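Local coordinates for protein binary enterotoxin of Clostridium perfringens component a (Clostridium perfringens, PDB 5WTZ) that probably transfers ADP-ribose from NAD+ to actin, as the enzymatic component of a binary, iota-like clostridial enterotoxin, at residues N165-A169 and V180-Y186; P233-T239 and A285-R289; Y315-K319 and K410-L414. Residue numbers count along the deposited sequence, not the author numbering.

Contact 1 of 3, residues N165-A169 and V180-Y186; sequences NTPAA and VLIDQGY
Backbone hydrogen bonds set the register. Residues 168-169 and 180-182 are antiparallel strands: Ala169 and Leu181 form a hydrogen-bonded pair (CA-CA 5.0 Å), with Ala169 N to Leu181 O at 3.0 Å and Leu181 N to Ala169 O at 2.8 Å. Next to it, Ala168 and Ile182 make a non-hydrogen-bonded pair, CA-CA 4.6 Å. The ladder runs past the strand ends through a third bond, Asp183 N to Pro167 O, 3.3 Å. CA-H...O contacts fill in between, the shortest from Ala168 CA to Leu181 O at 3.2 Å.

Apolar contacts sort by sheet face. Ala168 and Ile182 point to one face, where Ala168 CB meets Val180 CG1 at 3.7 Å (Val180 chi1 t); Ala169 and Leu181 point to the other, which packs on Val83 of helix 70-83. Before the strand, Thr166 CG2 lies 4.0 Å from Ile182 CG2, and Pro167 CB 3.7 Å from Asp183 CB.

Asp183 OD1 accepts from Gln184 N (2.8 Å) and from Ser80. At phi/psi 103/5 a side chain on Gly185 would jam against the carbonyl O of Gln184, so the position calls for glycine. Tyr186, chi1 m, places its OH 3.1 Å from Pro167 CD.

This is a beta hairpin, with strand 179-182 in the middle of a small three-stranded antiparallel sheet of the N-terminal ADP-ribosyltransferase-like domain.

Contact 2 of 3, residues P233-T239 and A285-R289; sequences PWLKELT and ALKKR
Two helix C-termini meet side by side here, in the helical part of the C-terminal ADP-ribosyltransferase domain: the end of helix 220-237 lies against the end of helix 272-286 and the turn that follows it. The closest CA pairs are Trp234-Arg289 at 6.3 Å and Leu238-Ala285 at 6.6 Å, so the segments run in opposite senses, and 428 Å² is buried between them.

With chi1 t and chi2 84°, the indole of Trp234 lies against 285-289, which covers 99 Å² of this residue, and gives a hydrogen bond from NE1 to Ala285 O (3.0 Å, 169°). That carbonyl also accepts from Lys288 N at 3.1 Å, so it serves the helix end and the indole together. Trp234 CD1 packs on Arg289 CB (3.8 Å) and Lys288 CB (4.0 Å), while Tyr231 meets the indole edge-to-face. Further along, Leu238 (m, t) brings CD2 to 3.9 Å from Ala285 CB and 4.2 Å from Lys288 CD; Lys288 NZ forms a salt bridge with Glu242 of helix 240-263.

Arg289 runs out beside helix 220-237 through chi1 and chi2 t, then bends at chi3 m. Pro233 CG lies over one face of its guanidinium, and Pro233 CB is 3.5 Å from Arg289 NH2. A water links the poorly ordered Glu237 to Arg289, donating to Glu237 OE2 at 3.1 Å and accepting from Arg289 NE at 2.6 Å.

Contact 3 of 3, residues Y315-K319 and K410-L414; sequences YDFNK and KTNKL
Tyr315 leads into the loop before helix 320-330, its ring in cation-pi contact with Lys357. Asp316 (phi/psi -85/88) is the centre of an inverse gamma turn and opens a type I turn (Phe317 -81/1, Asn318 -73/-6), closed by Lys319 N to Asp316 O at 3.3 Å; Asp316 OD1 accepts from Asn318 N at 3.2 Å, an Asx turn. A water donates to Asp316 OD1 (3.2 Å) and to Thr411 OG1 (2.8 Å), bridging to strand 411-420.

Phe317, chi1 m, points toward the strand. Leu414 CD1 sits over its ring, 3.6 Å from the centroid and 14° off the normal, a CH-pi contact; Phe317 O accepts from Asn412 ND2 at 3.0 Å. Asn318 OD1 (chi1 m) accepts from Asn412 N (2.9 Å, 173°), at the closest CA pair, Asn318-Asn412, 5.4 Å. Lys319 takes the helix N-cap position.

The result is a loop carrying an Asx turn, docked by two asparagine side-chain-to-backbone bonds, one from each segment, onto the start of the central strand of the C-terminal five-stranded sheet.

In the fold
The three contacts follow one another along the chain without touching. Contact 1 belongs to the N-terminal ADP-ribosyltransferase-like domain, away from the NAD site; contacts 2 and 3 belong to the C-terminal one, which holds the dinucleotide. Their centres stand 38 Å (1 and 2), 31 Å (1 and 3) and 39 Å (2 and 3) apart. In contact 2 the Trp234 side chain lies about 12 Å from NAD and about 9 and 7 Å from those of the NAD-binding Glu384 and Leu250. In contact 3 the side chain of Phe317 is about 12 Å from NAD, and that of Thr411 about 9 Å from those of Arg300 and Arg356. Both lie near the pocket without touching NAD.

Contact 1 of 3, residues N165-A169 and V180-Y186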
loop_
_atom_site.group_PDB
_atom_site.type_symbol
_atom_site.label_atom_id
_atom_site.label_comp_id
_atom_site.label_asym_id
_atom_site.label_seq_id
_atom_site.Cartn_x
_atom_site.Cartn_y
_atom_site.Cartn_z
ATOM N N ASN A 165 -2.786 10.765 -18.853
ATOM C CA ASN A 165 -1.565 11.317 -18.249
ATOM C C ASN A 165 -0.824 10.368 -17.310
ATOM O O ASN A 165 0.123 10.773 -16.640
ATOM C CB ASN A 165 -1.880 12.619 -17.515
ATOM C CG ASN A 165 -2.319 13.711 -18.458
ATOM O OD1 ASN A 165 -1.823 13.807 -19.583
ATOM N ND2 ASN A 165 -3.264 14.534 -18.017
ATOM N N THR A 166 -1.248 9.110 -17.259
ATOM C CA THR A 166 -0.487 8.090 -16.541
ATOM C C THR A 166 0.855 7.887 -17.233
ATOM O O THR A 166 0.889 7.682 -18.433
ATOM C CB THR A 166 -1.215 6.726 -16.487
ATOM O OG1 THR A 166 -2.498 6.878 -15.877
ATOM C CG2 THR A 166 -0.402 5.710 -15.691
ATOM N N PRO A 167 1.957 7.954 -16.474
ATOM C CA PRO A 167 3.261 7.543 -16.993
ATOM C C PRO A 167 3.235 6.059 -17.317
ATOM O O PRO A 167 3.133 5.242 -16.403
ATOM C CB PRO A 167 4.215 7.846 -15.835
ATOM C CG PRO A 167 3.496 8.836 -14.999
ATOM C CD PRO A 167 2.059 8.431 -15.090
ATOM N N ALA A 168 3.316 5.723 -18.599
ATOM C CA ALA A 168 3.121 4.359 -19.063
ATOM C C ALA A 168 3.929 4.145 -20.330
ATOM O O ALA A 168 3.431 4.366 -21.434
ATOM C CB ALA A 168 1.652 4.089 -19.317
ATOM N N ALA A 169 5.180 3.727 -20.174
ATOM C CA ALA A 169 6.098 3.648 -21.306
ATOM C C ALA A 169 6.030 2.301 -22.027
ATOM O O ALA A 169 5.890 1.250 -21.391
ATOM C CB ALA A 169 7.514 3.927 -20.838
ATOM N N VAL A 180 4.071 -2.546 -21.153
ATOM C CA VAL A 180 3.824 -1.193 -20.702
ATOM C C VAL A 180 4.332 -1.037 -19.277
ATOM O O VAL A 180 3.960 -1.791 -18.390
ATOM C CB VAL A 180 2.322 -0.850 -20.774
ATOM C CG1 VAL A 180 2.050 0.508 -20.131
ATOM C CG2 VAL A 180 1.846 -0.895 -22.227
ATOM N N LEU A 181 5.195 -0.058 -19.063
ATOM C CA LEU A 181 5.797 0.132 -17.763
ATOM C C LEU A 181 5.132 1.304 -17.039
ATOM O O LEU A 181 5.216 2.450 -17.478
ATOM C CB LEU A 181 7.305 0.348 -17.921
ATOM C CG LEU A 181 8.193 0.525 -16.691
ATOM C CD1 LEU A 181 7.904 -0.509 -15.630
ATOM C CD2 LEU A 181 9.653 0.468 -17.112
ATOM N N ILE A 182 4.449 1.002 -15.941
ATOM C CA ILE A 182 3.728 2.025 -15.190
ATOM C C ILE A 182 4.536 2.522 -13.992
ATOM O O ILE A 182 5.126 1.730 -13.256
ATOM C CB ILE A 182 2.372 1.499 -14.678
ATOM C CG1 ILE A 182 1.584 0.847 -15.814
ATOM C CG2 ILE A 182 1.576 2.622 -14.025
ATOM C CD1 ILE A 182 0.519 -0.111 -15.329
ATOM N N ASP A 183 4.550 3.839 -13.805
ATOM C CA ASP A 183 5.241 4.469 -12.680
ATOM C C ASP A 183 4.830 3.930 -11.297
ATOM O O ASP A 183 3.761 3.331 -11.125
ATOM C CB ASP A 183 5.002 5.981 -12.736
ATOM C CG ASP A 183 6.096 6.773 -12.056
ATOM O OD1 ASP A 183 7.100 6.158 -11.644
ATOM O OD2 ASP A 183 5.955 8.014 -11.951
ATOM N N GLN A 184 5.705 4.147 -10.318
ATOM C CA GLN A 184 5.429 3.854 -8.922
ATOM C C GLN A 184 4.340 4.766 -8.379
ATOM O O GLN A 184 4.076 5.822 -8.952
ATOM C CB GLN A 184 6.689 4.029 -8.070
ATOM C CG GLN A 184 7.654 2.862 -8.052
ATOM C CD GLN A 184 8.692 3.009 -6.950
ATOM O OE1 GLN A 184 8.683 2.265 -5.969
ATOM N NE2 GLN A 184 9.583 3.981 -7.104
ATOM N N GLY A 185 3.715 4.350 -7.277
ATOM C CA GLY A 185 2.816 5.206 -6.519
ATOM C C GLY A 185 1.325 4.974 -6.683
ATOM O O GLY A 185 0.517 5.716 -6.126
ATOM N N TYR A 186 0.936 3.941 -7.422
ATOM C CA TYR A 186 -0.486 3.745 -7.682
ATOM C C TYR A 186 -1.107 2.597 -6.906
ATOM O O TYR A 186 -0.417 1.763 -6.303
ATOM C CB TYR A 186 -0.720 3.536 -9.187
ATOM C CG TYR A 186 -0.335 4.734 -10.013
ATOM C CD1 TYR A 186 -1.221 5.792 -10.196
ATOM C CD2 TYR A 186 0.920 4.824 -10.597
ATOM C CE1 TYR A 186 -0.866 6.898 -10.945
ATOM C CE2 TYR A 186 1.286 5.930 -11.348
ATOM C CZ TYR A 186 0.390 6.962 -11.519
ATOM O OH TYR A 186 0.746 8.060 -12.265
#

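Contact 2 of 3, residues P233-T239 and A285-R289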
loop_
_atom_site.group_PDB
_atom_site.type_symbol
_atom_site.label_atom_id
_atom_site.label_comp_id
_atom_site.label_asym_id
_atom_site.label_seq_id
_atom_site.Cartn_x
_atom_site.Cartn_y
_atom_site.Cartn_z
ATOM N N PRO A 233 -5.383 24.793 11.868
ATOM C CA PRO A 233 -6.574 25.360 12.514
ATOM C C PRO A 233 -7.112 24.471 13.641
ATOM O O PRO A 233 -7.657 24.997 14.612
ATOM C CB PRO A 233 -7.594 25.455 11.372
ATOM C CG PRO A 233 -6.791 25.320 10.104
ATOM C CD PRO A 233 -5.657 24.425 10.464
ATOM N N TRP A 234 -6.956 23.154 13.506
ATOM C CA TRP A 234 -7.379 22.205 14.538
ATOM C C TRP A 234 -6.705 22.503 15.874
ATOM O O TRP A 234 -7.365 22.588 16.912
ATOM C CB TRP A 234 -7.074 20.770 14.098
ATOM C CG TRP A 234 -7.234 19.723 15.175
ATOM C CD1 TRP A 234 -8.396 19.097 15.555
ATOM C CD2 TRP A 234 -6.194 19.139 15.969
ATOM N NE1 TRP A 234 -8.141 18.172 16.542
ATOM C CE2 TRP A 234 -6.801 18.191 16.829
ATOM C CE3 TRP A 234 -4.811 19.339 16.055
ATOM C CZ2 TRP A 234 -6.073 17.441 17.753
ATOM C CZ3 TRP A 234 -4.091 18.593 16.971
ATOM C CH2 TRP A 234 -4.724 17.657 17.809
ATOM N N LEU A 235 -5.388 22.664 15.831
ATOM C CA LEU A 235 -4.597 22.939 17.020
ATOM C C LEU A 235 -5.089 24.192 17.742
ATOM O O LEU A 235 -5.071 24.248 18.966
ATOM C CB LEU A 235 -3.118 23.089 16.650
ATOM C CG LEU A 235 -2.154 23.337 17.814
ATOM C CD1 LEU A 235 -2.060 22.097 18.694
ATOM C CD2 LEU A 235 -0.785 23.766 17.313
ATOM N N LYS A 236 -5.540 25.184 16.977
ATOM C CA LYS A 236 -6.093 26.415 17.543
ATOM C C LYS A 236 -7.336 26.180 18.388
ATOM O O LYS A 236 -7.487 26.759 19.466
ATOM C CB LYS A 236 -6.443 27.409 16.433
ATOM C CG LYS A 236 -5.435 28.528 16.256
ATOM C CD LYS A 236 -5.874 29.506 15.179
ATOM C CE LYS A 236 -4.721 29.833 14.248
ATOM N NZ LYS A 236 -3.430 29.952 14.977
ATOM N N GLU A 237 -8.236 25.347 17.886
ATOM C CA GLU A 237 -9.523 25.132 18.527
ATOM C C GLU A 237 -9.449 24.223 19.756
ATOM O O GLU A 237 -10.468 24.006 20.404
ATOM C CB GLU A 237 -10.519 24.529 17.536
ATOM C CG GLU A 237 -10.597 25.203 16.181
ATOM C CD GLU A 237 -11.935 24.965 15.506
ATOM O OE1 GLU A 237 -12.912 24.635 16.216
ATOM O OE2 GLU A 237 -12.003 25.081 14.265
ATOM N N LEU A 238 -8.277 23.670 20.071
ATOM C CA LEU A 238 -8.192 22.765 21.223
ATOM C C LEU A 238 -8.428 23.519 22.528
ATOM O O LEU A 238 -7.880 24.607 22.711
ATOM C CB LEU A 238 -6.842 22.061 21.290
ATOM C CG LEU A 238 -6.518 21.009 20.228
ATOM C CD1 LEU A 238 -5.268 20.246 20.613
ATOM C CD2 LEU A 238 -7.695 20.049 19.991
ATOM N N THR A 239 -9.241 22.956 23.428
ATOM C CA THR A 239 -9.316 23.490 24.787
ATOM C C THR A 239 -7.968 23.258 25.462
ATOM O O THR A 239 -7.201 22.385 25.029
ATOM C CB THR A 239 -10.430 22.843 25.645
ATOM O OG1 THR A 239 -10.121 21.463 25.871
ATOM C CG2 THR A 239 -11.797 22.976 24.982
ATOM N N ALA A 285 -11.002 15.738 21.472
ATOM C CA ALA A 285 -10.095 16.467 20.587
ATOM C C ALA A 285 -10.042 15.851 19.188
ATOM O O ALA A 285 -10.041 16.556 18.167
ATOM C CB ALA A 285 -8.696 16.505 21.187
ATOM N N LEU A 286 -10.003 14.525 19.137
ATOM C CA LEU A 286 -9.814 13.833 17.872
ATOM C C LEU A 286 -11.083 13.844 16.998
ATOM O O LEU A 286 -11.047 13.446 15.842
ATOM C CB LEU A 286 -9.354 12.398 18.135
ATOM C CG LEU A 286 -8.001 12.283 18.827
ATOM C CD1 LEU A 286 -7.625 10.845 19.165
ATOM C CD2 LEU A 286 -6.912 12.917 17.963
ATOM N N LYS A 287 -12.188 14.332 17.547
ATOM C CA LYS A 287 -13.438 14.448 16.803
ATOM C C LYS A 287 -13.614 15.847 16.212
ATOM O O LYS A 287 -14.610 16.121 15.542
ATOM C CB LYS A 287 -14.646 14.130 17.705
ATOM C CG LYS A 287 -14.703 12.687 18.207
ATOM C CD LYS A 287 -15.887 12.516 19.133
ATOM C CE LYS A 287 -16.113 11.044 19.452
ATOM N NZ LYS A 287 -15.062 10.526 20.353
ATOM N N LYS A 288 -12.657 16.738 16.456
ATOM C CA LYS A 288 -12.881 18.160 16.166
ATOM C C LYS A 288 -12.591 18.538 14.704
ATOM O O LYS A 288 -13.125 19.531 14.196
ATOM C CB LYS A 288 -12.065 19.033 17.125
ATOM C CG LYS A 288 -12.631 19.010 18.547
ATOM C CD LYS A 288 -11.881 19.894 19.512
ATOM C CE LYS A 288 -12.209 21.351 19.304
ATOM N NZ LYS A 288 -11.694 22.166 20.447
ATOM N N ARG A 289 -11.764 17.761 14.023
ATOM C CA ARG A 289 -11.579 17.983 12.599
ATOM C C ARG A 289 -11.287 16.672 11.886
ATOM O O ARG A 289 -10.156 16.187 11.911
ATOM C CB ARG A 289 -10.461 18.993 12.344
ATOM C CG ARG A 289 -10.215 19.266 10.866
ATOM C CD ARG A 289 -9.101 20.275 10.676
ATOM N NE ARG A 289 -9.578 21.658 10.685
ATOM C CZ ARG A 289 -9.649 22.436 9.607
ATOM N NH1 ARG A 289 -9.262 21.976 8.425
ATOM N NH2 ARG A 289 -10.099 23.678 9.713
HETATM O O HOH W 1 -11.040 22.633 12.643
#

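Contact 3 of 3, residues Y315-K319 and K410-L414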
loop_
_atom_site.group_PDB
_atom_site.type_symbol
_atom_site.label_atom_id
_atom_site.label_comp_id
_atom_site.label_asym_id
_atom_site.label_seq_id
_atom_site.Cartn_x
_atom_site.Cartn_y
_atom_site.Cartn_z
ATOM N N TYR A 315 5.780 -15.903 15.832
ATOM C CA TYR A 315 6.248 -14.559 15.492
ATOM C C TYR A 315 7.579 -14.615 14.711
ATOM O O TYR A 315 8.122 -13.587 14.309
ATOM C CB TYR A 315 6.365 -13.734 16.783
ATOM C CG TYR A 315 6.629 -12.250 16.611
ATOM C CD1 TYR A 315 5.817 -11.454 15.809
ATOM C CD2 TYR A 315 7.680 -11.641 17.296
ATOM C CE1 TYR A 315 6.061 -10.089 15.676
ATOM C CE2 TYR A 315 7.926 -10.286 17.171
ATOM C CZ TYR A 315 7.121 -9.517 16.367
ATOM O OH TYR A 315 7.390 -8.171 16.256
ATOM N N ASP A 316 8.092 -15.824 14.485
ATOM C CA ASP A 316 9.311 -16.006 13.704
ATOM C C ASP A 316 8.989 -16.054 12.213
ATOM O O ASP A 316 8.801 -17.132 11.648
ATOM C CB ASP A 316 10.043 -17.285 14.124
ATOM C CG ASP A 316 11.421 -17.413 13.485
ATOM O OD1 ASP A 316 11.770 -16.593 12.608
ATOM O OD2 ASP A 316 12.160 -18.338 13.859
ATOM N N PHE A 317 8.951 -14.890 11.575
ATOM C CA PHE A 317 8.536 -14.799 10.174
ATOM C C PHE A 317 9.661 -15.155 9.212
ATOM O O PHE A 317 9.475 -15.116 7.994
ATOM C CB PHE A 317 8.004 -13.403 9.867
ATOM C CG PHE A 317 6.799 -13.035 10.677
ATOM C CD1 PHE A 317 5.743 -13.928 10.817
ATOM C CD2 PHE A 317 6.731 -11.812 11.324
ATOM C CE1 PHE A 317 4.628 -13.595 11.577
ATOM C CE2 PHE A 317 5.625 -11.471 12.075
ATOM C CZ PHE A 317 4.577 -12.364 12.211
ATOM N N ASN A 318 10.816 -15.514 9.757
ATOM C CA ASN A 318 11.908 -16.050 8.949
ATOM C C ASN A 318 11.610 -17.472 8.490
ATOM O O ASN A 318 12.356 -18.059 7.708
ATOM C CB ASN A 318 13.225 -16.010 9.728
ATOM C CG ASN A 318 13.851 -14.625 9.743
ATOM O OD1 ASN A 318 13.589 -13.810 8.858
ATOM N ND2 ASN A 318 14.681 -14.352 10.747
ATOM N N LYS A 319 10.509 -18.022 8.989
ATOM C CA LYS A 319 10.033 -19.326 8.557
ATOM C C LYS A 319 8.741 -19.181 7.752
ATOM O O LYS A 319 7.776 -18.569 8.213
ATOM C CB LYS A 319 9.836 -20.235 9.768
ATOM C CG LYS A 319 11.103 -20.381 10.597
ATOM C CD LYS A 319 10.909 -21.304 11.783
ATOM C CE LYS A 319 12.242 -21.650 12.423
ATOM N NZ LYS A 319 13.194 -22.153 11.396
ATOM N N LYS A 410 17.363 -7.790 11.069
ATOM C CA LYS A 410 17.738 -8.888 10.161
ATOM C C LYS A 410 16.650 -9.950 10.112
ATOM O O LYS A 410 16.903 -11.127 10.395
ATOM C CB LYS A 410 19.062 -9.529 10.585
ATOM C CG LYS A 410 20.271 -8.625 10.469
ATOM C CD LYS A 410 21.473 -9.243 11.169
ATOM C CE LYS A 410 22.662 -8.299 11.180
ATOM N NZ LYS A 410 23.233 -8.093 9.820
ATOM N N THR A 411 15.437 -9.520 9.783
ATOM C CA THR A 411 14.283 -10.411 9.795
ATOM C C THR A 411 13.278 -10.106 8.690
ATOM O O THR A 411 13.161 -8.970 8.214
ATOM C CB THR A 411 13.539 -10.330 11.150
ATOM O OG1 THR A 411 12.426 -11.230 11.152
ATOM C CG2 THR A 411 13.006 -8.960 11.343
ATOM N N ASN A 412 12.535 -11.131 8.290
ATOM C CA ASN A 412 11.318 -10.893 7.540
ATOM C C ASN A 412 10.324 -10.075 8.359
ATOM O O ASN A 412 10.126 -10.310 9.559
ATOM C CB ASN A 412 10.671 -12.204 7.111
ATOM C CG ASN A 412 11.363 -12.824 5.933
ATOM O OD1 ASN A 412 11.859 -12.120 5.055
ATOM N ND2 ASN A 412 11.395 -14.149 5.893
ATOM N N LYS A 413 9.704 -9.110 7.696
ATOM C CA LYS A 413 8.668 -8.293 8.300
ATOM C C LYS A 413 7.395 -8.372 7.463
ATOM O O LYS A 413 7.447 -8.744 6.280
ATOM C CB LYS A 413 9.156 -6.853 8.445
ATOM C CG LYS A 413 10.386 -6.740 9.361
ATOM C CD LYS A 413 10.783 -5.289 9.601
ATOM C CE LYS A 413 11.699 -5.170 10.819
ATOM N NZ LYS A 413 12.305 -3.787 10.948
ATOM N N LEU A 414 6.257 -8.041 8.065
ATOM C CA LEU A 414 4.977 -8.093 7.353
ATOM C C LEU A 414 4.357 -6.718 7.174
ATOM O O LEU A 414 4.060 -6.015 8.140
ATOM C CB LEU A 414 3.988 -9.005 8.080
ATOM C CG LEU A 414 4.463 -10.447 8.279
ATOM C CD1 LEU A 414 3.438 -11.257 9.048
ATOM C CD2 LEU A 414 4.782 -11.121 6.935
HETATM O O HOH W 2 11.263 -13.433 12.414
#